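Local coordinates for protein possible marr-transcriptional regulator (PDB 4B8X) that probably binds DNA and regulates transcription as a winged-helix member of the MarR family, at the interface of chains A and B. Residues are numbered along the deposited sequence; one frame, centred on the assembly and turned at random. Chains: chain A/B, Possible marr-transcriptional regulator.

Contact 1: the interface of chains A and B. Residues chain A 12, 16, 20, 119, 122, 126, 130, 133; chain B 9, 13, 130, 133-137.
Aliphatic branches from the first and last helices of both chains form the centre of this patch, in the helical region through which MarR-family winged-helix regulators typically dimerise. B:Ile13 on helix 5-28 sends its tip CD1 across A:Leu20 at about a right angle, 3.7 Å from CD1 of that leucine, while its CG1 lies against CG2 of A:Ile130, a branch held anti to the backbone N. The methyl of A:Ala16 fills the angle between B:Ile13 CG2 and B:Leu137, whose CD2 is 3.8 Å from A:Ala16 CB. B:Leu137 reaches there with CG anti to its own N (chi1 -172°).

Farther out, the two copies of Met133 meet in different shapes. A:Met133 is extended from the crowded first-torsion position (chi1 78°), and its SD rests 3.6 Å from B:Met133 CB; its CE lies against B:Ile130 CA and B:Leu134 CG. B:Met133 instead is bent at chi2 and chi3, laying CE 3.6 Å from the backbone O of A:Glu126.

At the polar rim A:Tyr122 extends its ring toward helix 129-140 of chain B, with A:Ile130 CD1 over one face near the rim. A:Tyr122 OH, the phenol hydroxyl, donates to the carbonyl O of B:Met133 at 2.7 Å, in the carbonyl plane and on a lone pair, with a C=O...donor angle of 141°. B:Leu137 N donates a weak bond to A:Tyr122 OH, 3.4 Å. The hydroxyl thus bridges two backbone atoms too far apart to bond each other, standing in for a missing helical bond, perhaps because of nearby B:Pro136. A phenylalanine here would lose the hydroxyl and would probably deprive both ends of this opened turn of their partner.

Contact 2: the interface of chains A and B. Residues chain A 17, 20-21, 24, 35, 117, 119; chain B 6, 10, 13-14.
Helix 5-28 of one chain packs here against the same helix of its partner, with the 3-10 turn 116-118 of chain A flanking the crossing; the patch belongs to the helical dimerisation region of the MarR fold. B:Ile10 is the central wedge. Its CG1 stands anti to the backbone N (chi1 -167°) and the chain continues extended, so CD1 is carried deep between helix 5-28 and the turn. There B:Ile10 CD1 lies 3.5 Å from the carbonyl O of A:Phe117, a van der Waals contact, and meets A:Val24 CG1 tip to tip at 3.9 Å. The other branch, B:Ile10 CG2, occupies the crowded position between N and carbonyl carbon and touches A:Phe117 CB at 3.9 Å and the CD2 side of the ring. The isoleucine crosses that phenylalanine at about a right angle. Along its opposite flank A:Leu20 slides past in the reverse direction, its CD1 4.0 Å from B:Ile10 CG1, while A:Leu119 CD1 lies near the backbone N of B:Ile10.

Behind the wedge, A:Phe35 forms part of the wall: A:Val24 CG2 from its own chain sits over one ring face, offset toward the rim, so the ring backs the valine that B:Ile10 meets.

One helical turn along, B:Met14 bends at chi2 (-71°) and runs over A:Gln17 at about a right angle. A:Gln17 has CG anti to its N and is itself bent at chi2, which brings A:Gln17 CG to 3.8 Å from B:Met14 SD, with the side-chain amide NE2 beside it. B:Ile13 CG2 meanwhile packs on the helix backbone, 3.8 Å from A:Gln17 CA. Polar atoms lie among these contacts, but no N or O of one chain comes within bonding distance of the other, and the methionine ends with B:Met14 CE, its methyl, 4.0 Å from A:Leu21 CA.

Contact 1: the interface of chains A and B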
loop_
_atom_site.group_PDB
_atom_site.type_symbol
_atom_site.label_atom_id
_atom_site.label_comp_id
_atom_site.label_asym_id
_atom_site.label_seq_id
_atom_site.Cartn_x
_atom_site.Cartn_y
_atom_site.Cartn_z
ATOM N N SER A 12 0.035 3.971 -10.717
ATOM C CA SER A 12 0.959 2.897 -10.953
ATOM C C SER A 12 1.606 2.367 -9.669
ATOM O O SER A 12 1.722 1.151 -9.501
ATOM C CB SER A 12 2.087 3.342 -11.905
ATOM O OG SER A 12 1.603 3.740 -13.160
ATOM N N ALA A 16 0.987 -1.276 -8.140
ATOM C CA ALA A 16 2.121 -2.164 -7.973
ATOM C C ALA A 16 2.204 -2.649 -6.534
ATOM O O ALA A 16 2.476 -3.830 -6.279
ATOM C CB ALA A 16 3.414 -1.469 -8.385
ATOM N N LEU A 20 1.954 -6.637 -5.529
ATOM C CA LEU A 20 3.048 -7.300 -4.842
ATOM C C LEU A 20 2.656 -7.721 -3.429
ATOM O O LEU A 20 3.019 -8.819 -2.992
ATOM C CB LEU A 20 4.293 -6.402 -4.820
ATOM C CG LEU A 20 4.896 -6.115 -6.188
ATOM C CD1 LEU A 20 6.078 -5.162 -6.031
ATOM C CD2 LEU A 20 5.301 -7.378 -6.902
ATOM N N LEU A 119 8.527 -10.122 -8.302
ATOM C CA LEU A 119 9.092 -9.286 -9.366
ATOM C C LEU A 119 9.913 -10.087 -10.363
ATOM O O LEU A 119 10.619 -9.505 -11.173
ATOM C CB LEU A 119 9.957 -8.176 -8.744
ATOM C CG LEU A 119 9.130 -7.096 -8.020
ATOM C CD1 LEU A 119 9.970 -6.264 -7.061
ATOM C CD2 LEU A 119 8.420 -6.196 -9.011
ATOM N N TYR A 122 10.475 -9.329 -14.182
ATOM C CA TYR A 122 11.418 -8.290 -14.524
ATOM C C TYR A 122 12.838 -8.826 -14.520
ATOM O O TYR A 122 13.161 -9.744 -13.755
ATOM C CB TYR A 122 11.344 -7.133 -13.514
ATOM C CG TYR A 122 10.132 -6.228 -13.611
ATOM C CD1 TYR A 122 9.903 -5.449 -14.733
ATOM C CD2 TYR A 122 9.246 -6.124 -12.557
ATOM C CE1 TYR A 122 8.831 -4.580 -14.799
ATOM C CE2 TYR A 122 8.164 -5.272 -12.622
ATOM C CZ TYR A 122 7.954 -4.503 -13.757
ATOM O OH TYR A 122 6.876 -3.639 -13.845
ATOM N N GLU A 126 15.651 -3.905 -14.936
ATOM C CA GLU A 126 14.351 -3.328 -14.651
ATOM C C GLU A 126 14.118 -3.119 -13.141
ATOM O O GLU A 126 13.641 -2.074 -12.704
ATOM C CB GLU A 126 13.238 -4.168 -15.294
ATOM C CG GLU A 126 13.338 -4.126 -16.821
ATOM C CD GLU A 126 12.461 -5.151 -17.515
ATOM O OE1 GLU A 126 12.389 -6.308 -17.087
ATOM O OE2 GLU A 126 11.840 -4.788 -18.529
ATOM N N ILE A 130 13.562 0.479 -11.095
ATOM C CA ILE A 130 12.484 0.745 -10.142
ATOM C C ILE A 130 13.050 1.370 -8.862
ATOM O O ILE A 130 12.567 2.389 -8.368
ATOM C CB ILE A 130 11.687 -0.532 -9.856
ATOM C CG1 ILE A 130 10.856 -0.898 -11.107
ATOM C CG2 ILE A 130 10.815 -0.353 -8.617
ATOM C CD1 ILE A 130 10.262 -2.286 -11.117
ATOM N N MET A 133 14.410 4.987 -9.703
ATOM C CA MET A 133 13.400 5.990 -10.018
ATOM C C MET A 133 12.649 6.477 -8.785
ATOM O O MET A 133 12.201 7.634 -8.744
ATOM C CB MET A 133 12.431 5.473 -11.107
ATOM C CG MET A 133 11.347 4.500 -10.658
ATOM S SD MET A 133 10.426 3.605 -11.957
ATOM C CE MET A 133 9.218 2.916 -10.839
ATOM N N ALA B 9 13.751 -3.378 -5.000
ATOM C CA ALA B 9 12.608 -2.891 -5.759
ATOM C C ALA B 9 11.307 -2.971 -4.952
ATOM O O ALA B 9 10.536 -2.004 -4.934
ATOM C CB ALA B 9 12.514 -3.631 -7.089
ATOM N N ILE B 13 8.936 0.252 -3.817
ATOM C CA ILE B 13 7.517 0.390 -4.164
ATOM C C ILE B 13 6.684 0.547 -2.897
ATOM O O ILE B 13 5.788 1.396 -2.843
ATOM C CB ILE B 13 7.038 -0.800 -5.012
ATOM C CG1 ILE B 13 7.661 -0.733 -6.408
ATOM C CG2 ILE B 13 5.512 -0.881 -5.059
ATOM C CD1 ILE B 13 7.584 -2.036 -7.165
ATOM N N ILE B 130 8.027 6.260 -14.063
ATOM C CA ILE B 130 7.337 5.449 -13.077
ATOM C C ILE B 130 6.206 4.656 -13.740
ATOM O O ILE B 130 6.088 3.438 -13.587
ATOM C CB ILE B 130 6.817 6.285 -11.906
ATOM C CG1 ILE B 130 7.992 6.808 -11.074
ATOM C CG2 ILE B 130 5.829 5.469 -11.070
ATOM C CD1 ILE B 130 7.578 7.919 -10.134
ATOM N N MET B 133 7.662 1.956 -16.230
ATOM C CA MET B 133 8.373 0.859 -15.616
ATOM C C MET B 133 7.460 -0.094 -14.872
ATOM O O MET B 133 7.747 -1.288 -14.837
ATOM C CB MET B 133 9.433 1.375 -14.636
ATOM C CG MET B 133 10.653 1.960 -15.297
ATOM S SD MET B 133 11.498 0.822 -16.392
ATOM C CE MET B 133 11.691 -0.637 -15.357
ATOM N N LEU B 134 6.365 0.401 -14.298
ATOM C CA LEU B 134 5.455 -0.453 -13.544
ATOM C C LEU B 134 4.353 -1.047 -14.443
ATOM O O LEU B 134 3.595 -1.917 -14.018
ATOM C CB LEU B 134 4.870 0.293 -12.360
ATOM C CG LEU B 134 5.899 0.753 -11.331
ATOM C CD1 LEU B 134 5.262 1.604 -10.238
ATOM C CD2 LEU B 134 6.639 -0.437 -10.718
ATOM N N ARG B 135 4.254 -0.575 -15.686
ATOM C CA ARG B 135 3.174 -1.009 -16.566
ATOM C C ARG B 135 3.154 -2.546 -16.784
ATOM O O ARG B 135 2.089 -3.157 -16.738
ATOM C CB ARG B 135 3.191 -0.245 -17.887
ATOM C CG ARG B 135 1.878 -0.335 -18.638
ATOM C CD ARG B 135 1.914 0.462 -19.918
ATOM N NE ARG B 135 0.637 0.467 -20.638
ATOM C CZ ARG B 135 0.182 -0.521 -21.395
ATOM N NH1 ARG B 135 0.870 -1.638 -21.532
ATOM N NH2 ARG B 135 -0.987 -0.393 -22.008
ATOM N N PRO B 136 4.322 -3.207 -17.014
ATOM C CA PRO B 136 4.247 -4.650 -17.300
ATOM C C PRO B 136 3.696 -5.463 -16.127
ATOM O O PRO B 136 2.962 -6.427 -16.326
ATOM C CB PRO B 136 5.697 -5.029 -17.647
ATOM C CG PRO B 136 6.282 -3.757 -18.158
ATOM C CD PRO B 136 5.661 -2.668 -17.315
ATOM N N LEU B 137 4.000 -5.037 -14.917
ATOM C CA LEU B 137 3.474 -5.708 -13.735
ATOM C C LEU B 137 1.942 -5.592 -13.706
ATOM O O LEU B 137 1.216 -6.538 -13.398
ATOM C CB LEU B 137 4.082 -5.067 -12.495
ATOM C CG LEU B 137 3.817 -5.730 -11.156
ATOM C CD1 LEU B 137 4.490 -7.097 -11.058
ATOM C CD2 LEU B 137 4.286 -4.817 -10.029
#

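Contact 2: the interface of chains A and B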
loop_
_atom_site.group_PDB
_atom_site.type_symbol
_atom_site.label_atom_id
_atom_site.label_comp_id
_atom_site.label_asym_id
_atom_site.label_seq_id
_atom_site.Cartn_x
_atom_site.Cartn_y
_atom_site.Cartn_z
ATOM N N GLN A 17 1.978 -1.760 -5.582
ATOM C CA GLN A 17 2.050 -2.142 -4.185
ATOM C C GLN A 17 0.980 -3.190 -3.862
ATOM O O GLN A 17 1.253 -4.145 -3.137
ATOM C CB GLN A 17 1.919 -0.907 -3.296
ATOM C CG GLN A 17 2.099 -1.219 -1.820
ATOM C CD GLN A 17 0.831 -1.520 -1.057
ATOM O OE1 GLN A 17 -0.258 -1.422 -1.565
ATOM N NE2 GLN A 17 0.996 -1.895 0.205
ATOM N N LEU A 20 1.954 -6.637 -5.529
ATOM C CA LEU A 20 3.048 -7.300 -4.842
ATOM C C LEU A 20 2.656 -7.721 -3.429
ATOM O O LEU A 20 3.019 -8.819 -2.992
ATOM C CB LEU A 20 4.293 -6.402 -4.820
ATOM C CG LEU A 20 4.896 -6.115 -6.188
ATOM C CD1 LEU A 20 6.078 -5.162 -6.031
ATOM C CD2 LEU A 20 5.301 -7.378 -6.902
ATOM N N LEU A 21 1.929 -6.879 -2.703
ATOM C CA LEU A 21 1.508 -7.250 -1.363
ATOM C C LEU A 21 0.678 -8.530 -1.402
ATOM O O LEU A 21 0.843 -9.400 -0.551
ATOM C CB LEU A 21 0.738 -6.118 -0.695
ATOM C CG LEU A 21 0.302 -6.374 0.742
ATOM C CD1 LEU A 21 1.512 -6.626 1.644
ATOM C CD2 LEU A 21 -0.540 -5.216 1.239
ATOM N N VAL A 24 3.201 -11.506 -1.879
ATOM C CA VAL A 24 4.072 -11.813 -0.738
ATOM C C VAL A 24 3.274 -12.178 0.508
ATOM O O VAL A 24 3.731 -13.037 1.276
ATOM C CB VAL A 24 5.128 -10.711 -0.447
ATOM C CG1 VAL A 24 6.041 -10.569 -1.644
ATOM C CG2 VAL A 24 4.510 -9.361 -0.056
ATOM N N PHE A 35 2.809 -9.912 5.591
ATOM C CA PHE A 35 4.079 -9.352 5.196
ATOM C C PHE A 35 4.562 -8.345 6.235
ATOM O O PHE A 35 5.748 -8.266 6.512
ATOM C CB PHE A 35 4.004 -8.743 3.790
ATOM C CG PHE A 35 5.350 -8.456 3.189
ATOM C CD1 PHE A 35 6.211 -9.491 2.891
ATOM C CD2 PHE A 35 5.738 -7.180 2.891
ATOM C CE1 PHE A 35 7.440 -9.263 2.326
ATOM C CE2 PHE A 35 6.978 -6.929 2.332
ATOM C CZ PHE A 35 7.827 -7.976 2.038
ATOM N N PHE A 117 10.145 -11.957 -4.584
ATOM C CA PHE A 117 9.238 -10.965 -3.995
ATOM C C PHE A 117 8.177 -10.479 -4.991
ATOM O O PHE A 117 7.680 -9.365 -4.856
ATOM C CB PHE A 117 10.025 -9.782 -3.365
ATOM C CG PHE A 117 10.810 -10.176 -2.151
ATOM C CD1 PHE A 117 12.050 -10.782 -2.253
ATOM C CD2 PHE A 117 10.273 -9.950 -0.886
ATOM C CE1 PHE A 117 12.741 -11.138 -1.108
ATOM C CE2 PHE A 117 10.971 -10.275 0.256
ATOM C CZ PHE A 117 12.199 -10.874 0.136
ATOM N N LEU A 119 8.527 -10.122 -8.302
ATOM C CA LEU A 119 9.092 -9.286 -9.366
ATOM C C LEU A 119 9.913 -10.087 -10.363
ATOM O O LEU A 119 10.619 -9.505 -11.173
ATOM C CB LEU A 119 9.957 -8.176 -8.744
ATOM C CG LEU A 119 9.130 -7.096 -8.020
ATOM C CD1 LEU A 119 9.970 -6.264 -7.061
ATOM C CD2 LEU A 119 8.420 -6.196 -9.011
ATOM N N SER B 6 15.407 -7.695 -6.322
ATOM C CA SER B 6 14.001 -7.814 -5.998
ATOM C C SER B 6 13.656 -7.176 -4.651
ATOM O O SER B 6 12.578 -6.580 -4.486
ATOM C CB SER B 6 13.559 -9.280 -6.061
ATOM O OG SER B 6 14.129 -10.039 -5.029
ATOM N N ILE B 10 11.035 -4.101 -4.288
ATOM C CA ILE B 10 9.789 -4.182 -3.526
ATOM C C ILE B 10 9.808 -3.172 -2.384
ATOM O O ILE B 10 8.797 -2.528 -2.126
ATOM C CB ILE B 10 9.431 -5.605 -3.025
ATOM C CG1 ILE B 10 7.970 -5.636 -2.540
ATOM C CG2 ILE B 10 10.412 -6.116 -1.971
ATOM C CD1 ILE B 10 7.435 -7.022 -2.220
ATOM N N ILE B 13 8.936 0.252 -3.817
ATOM C CA ILE B 13 7.517 0.390 -4.164
ATOM C C ILE B 13 6.684 0.547 -2.897
ATOM O O ILE B 13 5.788 1.396 -2.843
ATOM C CB ILE B 13 7.038 -0.800 -5.012
ATOM C CG1 ILE B 13 7.661 -0.733 -6.408
ATOM C CG2 ILE B 13 5.512 -0.881 -5.059
ATOM C CD1 ILE B 13 7.584 -2.036 -7.165
ATOM N N MET B 14 6.973 -0.276 -1.877
ATOM C CA MET B 14 6.256 -0.229 -0.606
ATOM C C MET B 14 6.404 1.144 0.045
ATOM O O MET B 14 5.422 1.743 0.521
ATOM C CB MET B 14 6.767 -1.320 0.354
ATOM C CG MET B 14 6.444 -2.761 -0.057
ATOM S SD MET B 14 4.703 -3.199 0.099
ATOM C CE MET B 14 4.588 -4.681 -0.914
#

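The C-alpha centres of contact 1 and contact 2 lie about 10 Å apart, and the patches share A:Leu20, A:Leu119 and B:Ile13, so they form one continuous apolar seam. Helix 5-28 of both chains runs through each; contact 1 adds helix 129-140 from both chains and a polar edge, whereas contact 2 adds the 3-10 turn 116-118 and helix 35-45 of chain A. Since the interface is two-fold symmetric, each patch has a twin with the chains exchanged, though side chains such as Met133 differ between copies. Such intertwining of chain ends is consistent with a MarR-type dimer that would set the spacing of the two winged-helix domains.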